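Local coordinates for peroxiredoxin 5 (Alvinella pompejana, PDB 2XHF), which probably reduces hydrogen peroxide and organic hydroperoxides, as an antioxidant enzyme of the thioredoxin-fold peroxiredoxin family, at residues A84-D87 against P88-A92. Numbering follows the deposited sequence.
Sequences AVND and PFVMA
Asp87 OD2 takes Val90 N at 2.9 Å in a nearly straight bond, 169° at the hydrogen, with the donor approaching from above the carboxylate plane. The same oxygen also receives Phe89 N, but that bond is weak and strongly bent. Asp87 is thus the N-cap of helix 88-98, its CG set between the backbone N and the carbonyl carbon (chi1 75°), which swings the carboxylate over the first turn. The backbone joins in: Asp87 O accepts from Met91 N at 3.0 Å. In this thioredoxin-like fold the turn carries the chain from the end of strand 79-84 into the helix, at the interface with the second subunit, where Asp87 OD1 forms a salt bridge with Arg132 of that subunit. An alanine in place of Asp87 would probably leave the Val90 amide without its cap and that arginine without this carboxylate partner. The methyls of Val90 pack against polar side chains. Val90 CG2 lies 3.4 Å from Asp87 OD1. Val90 CG1 meets Asn86 ND2 at 3.9 Å; Asn86 OD1 is engaged by Ala53 N. The apolar contact is that of Met91, which, bent at chi2 (77°), brings SD and CE to Ala84 CB, each at 3.7 Å.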
ATOM      1  N   ALA A  84       9.447  -1.601  -5.187  1.00 12.38           N
ATOM      2  CA  ALA A  84       8.991  -1.936  -3.848  1.00 12.71           C
ATOM      3  C   ALA A  84       7.978  -3.052  -3.906  1.00 12.83           C
ATOM      4  O   ALA A  84       7.269  -3.208  -4.899  1.00 11.88           O
ATOM      5  CB  ALA A  84       8.350  -0.727  -3.218  1.00 17.23           C
ATOM      6  N   VAL A  85       7.859  -3.789  -2.806  1.00 12.88           N
ATOM      7  CA  VAL A  85       6.848  -4.812  -2.680  1.00 15.13           C
ATOM      8  C   VAL A  85       5.583  -4.091  -2.191  1.00 12.63           C
ATOM      9  O   VAL A  85       5.374  -3.876  -0.979  1.00 14.45           O
ATOM     10  CB  VAL A  85       7.315  -5.947  -1.746  1.00 15.37           C
ATOM     11  CG1 VAL A  85       6.240  -7.009  -1.614  1.00 15.74           C
ATOM     12  CG2 VAL A  85       8.624  -6.563  -2.246  1.00 14.49           C
ATOM     13  N   ASN A  86       4.744  -3.745  -3.164  1.00 13.07           N
ATOM     14  CA  ASN A  86       3.470  -3.040  -2.985  1.00 12.09           C
ATOM     15  C   ASN A  86       2.623  -3.362  -4.194  1.00 12.84           C
ATOM     16  O   ASN A  86       3.150  -3.754  -5.250  1.00 12.66           O
ATOM     17  CB  ASN A  86       3.644  -1.526  -2.951  1.00 12.94           C
ATOM     18  CG  ASN A  86       4.017  -0.993  -1.581  1.00 12.11           C
ATOM     19  OD1 ASN A  86       5.123  -0.530  -1.382  1.00 12.58           O
ATOM     20  ND2 ASN A  86       3.084  -1.048  -0.630  1.00 14.18           N
ATOM     21  N   ASP A  87       1.324  -3.140  -4.075  1.00 12.17           N
ATOM     22  CA  ASP A  87       0.458  -3.179  -5.242  1.00 12.33           C
ATOM     23  C   ASP A  87       0.676  -1.895  -6.054  1.00 10.97           C
ATOM     24  O   ASP A  87       1.107  -0.873  -5.514  1.00 11.76           O
ATOM     25  CB  ASP A  87      -1.016  -3.406  -4.852  1.00 13.44           C
ATOM     26  CG  ASP A  87      -1.680  -2.170  -4.260  1.00 13.45           C
ATOM     27  OD1 ASP A  87      -2.033  -2.177  -3.045  1.00 13.13           O
ATOM     28  OD2 ASP A  87      -1.868  -1.184  -5.011  1.00 12.99           O
ATOM     29  N   PRO A  88       0.387  -1.942  -7.365  1.00 12.58           N
ATOM     30  CA  PRO A  88       0.704  -0.785  -8.203  1.00 11.73           C
ATOM     31  C   PRO A  88      -0.168   0.436  -7.987  1.00 11.04           C
ATOM     32  O   PRO A  88       0.281   1.526  -8.276  1.00 11.66           O
ATOM     33  CB  PRO A  88       0.539  -1.326  -9.625  1.00 14.41           C
ATOM     34  CG  PRO A  88      -0.375  -2.490  -9.472  1.00 14.59           C
ATOM     35  CD  PRO A  88      -0.037  -3.106  -8.154  1.00 13.72           C
ATOM     36  N   PHE A  89      -1.376   0.287  -7.449  1.00 11.40           N
ATOM     37  CA  PHE A  89      -2.188   1.483  -7.159  1.00 13.14           C
ATOM     38  C   PHE A  89      -1.500   2.311  -6.074  1.00 11.11           C
ATOM     39  O   PHE A  89      -1.336   3.538  -6.188  1.00 11.73           O
ATOM     40  CB  PHE A  89      -3.591   1.114  -6.711  1.00 12.74           C
ATOM     41  CG  PHE A  89      -4.410   0.395  -7.747  1.00 14.18           C
ATOM     42  CD1 PHE A  89      -4.711   0.997  -8.965  1.00 13.61           C
ATOM     43  CD2 PHE A  89      -4.911  -0.876  -7.496  1.00 15.24           C
ATOM     44  CE1 PHE A  89      -5.535   0.353  -9.883  1.00 17.40           C
ATOM     45  CE2 PHE A  89      -5.746  -1.513  -8.408  1.00 17.02           C
ATOM     46  CZ  PHE A  89      -6.019  -0.897  -9.616  1.00 18.03           C
ATOM     47  N   VAL A  90      -1.078   1.629  -5.017  1.00 11.79           N
ATOM     48  CA  VAL A  90      -0.408   2.293  -3.926  1.00 11.51           C
ATOM     49  C   VAL A  90       0.926   2.858  -4.421  1.00 11.20           C
ATOM     50  O   VAL A  90       1.288   3.991  -4.141  1.00 11.99           O
ATOM     51  CB  VAL A  90      -0.205   1.331  -2.744  1.00 11.55           C
ATOM     52  CG1 VAL A  90       0.772   1.939  -1.767  1.00 13.54           C
ATOM     53  CG2 VAL A  90      -1.546   1.006  -2.079  1.00 14.49           C
ATOM     54  N   MET A  91       1.673   2.054  -5.162  1.00 11.87           N
ATOM     55  CA  MET A  91       2.991   2.493  -5.623  1.00 13.25           C
ATOM     56  C   MET A  91       2.892   3.737  -6.508  1.00 11.61           C
ATOM     57  O   MET A  91       3.637   4.674  -6.337  1.00 12.56           O
ATOM     58  CB  MET A  91       3.677   1.360  -6.377  1.00 15.38           C
ATOM     59  CG  MET A  91       5.086   1.672  -6.660  1.00 25.24           C
ATOM     60  SD  MET A  91       6.089   1.452  -5.200  1.00 20.51           S
ATOM     61  CE  MET A  91       7.755   1.653  -5.931  1.00 17.62           C
ATOM     62  N   ALA A  92       1.937   3.747  -7.430  1.00 11.43           N
ATOM     63  CA  ALA A  92       1.794   4.867  -8.347  1.00 11.59           C
ATOM     64  C   ALA A  92       1.371   6.137  -7.609  1.00 11.26           C
ATOM     65  O   ALA A  92       1.857   7.221  -7.908  1.00 13.97           O
ATOM     66  CB  ALA A  92       0.798   4.529  -9.457  1.00 12.79           C
TER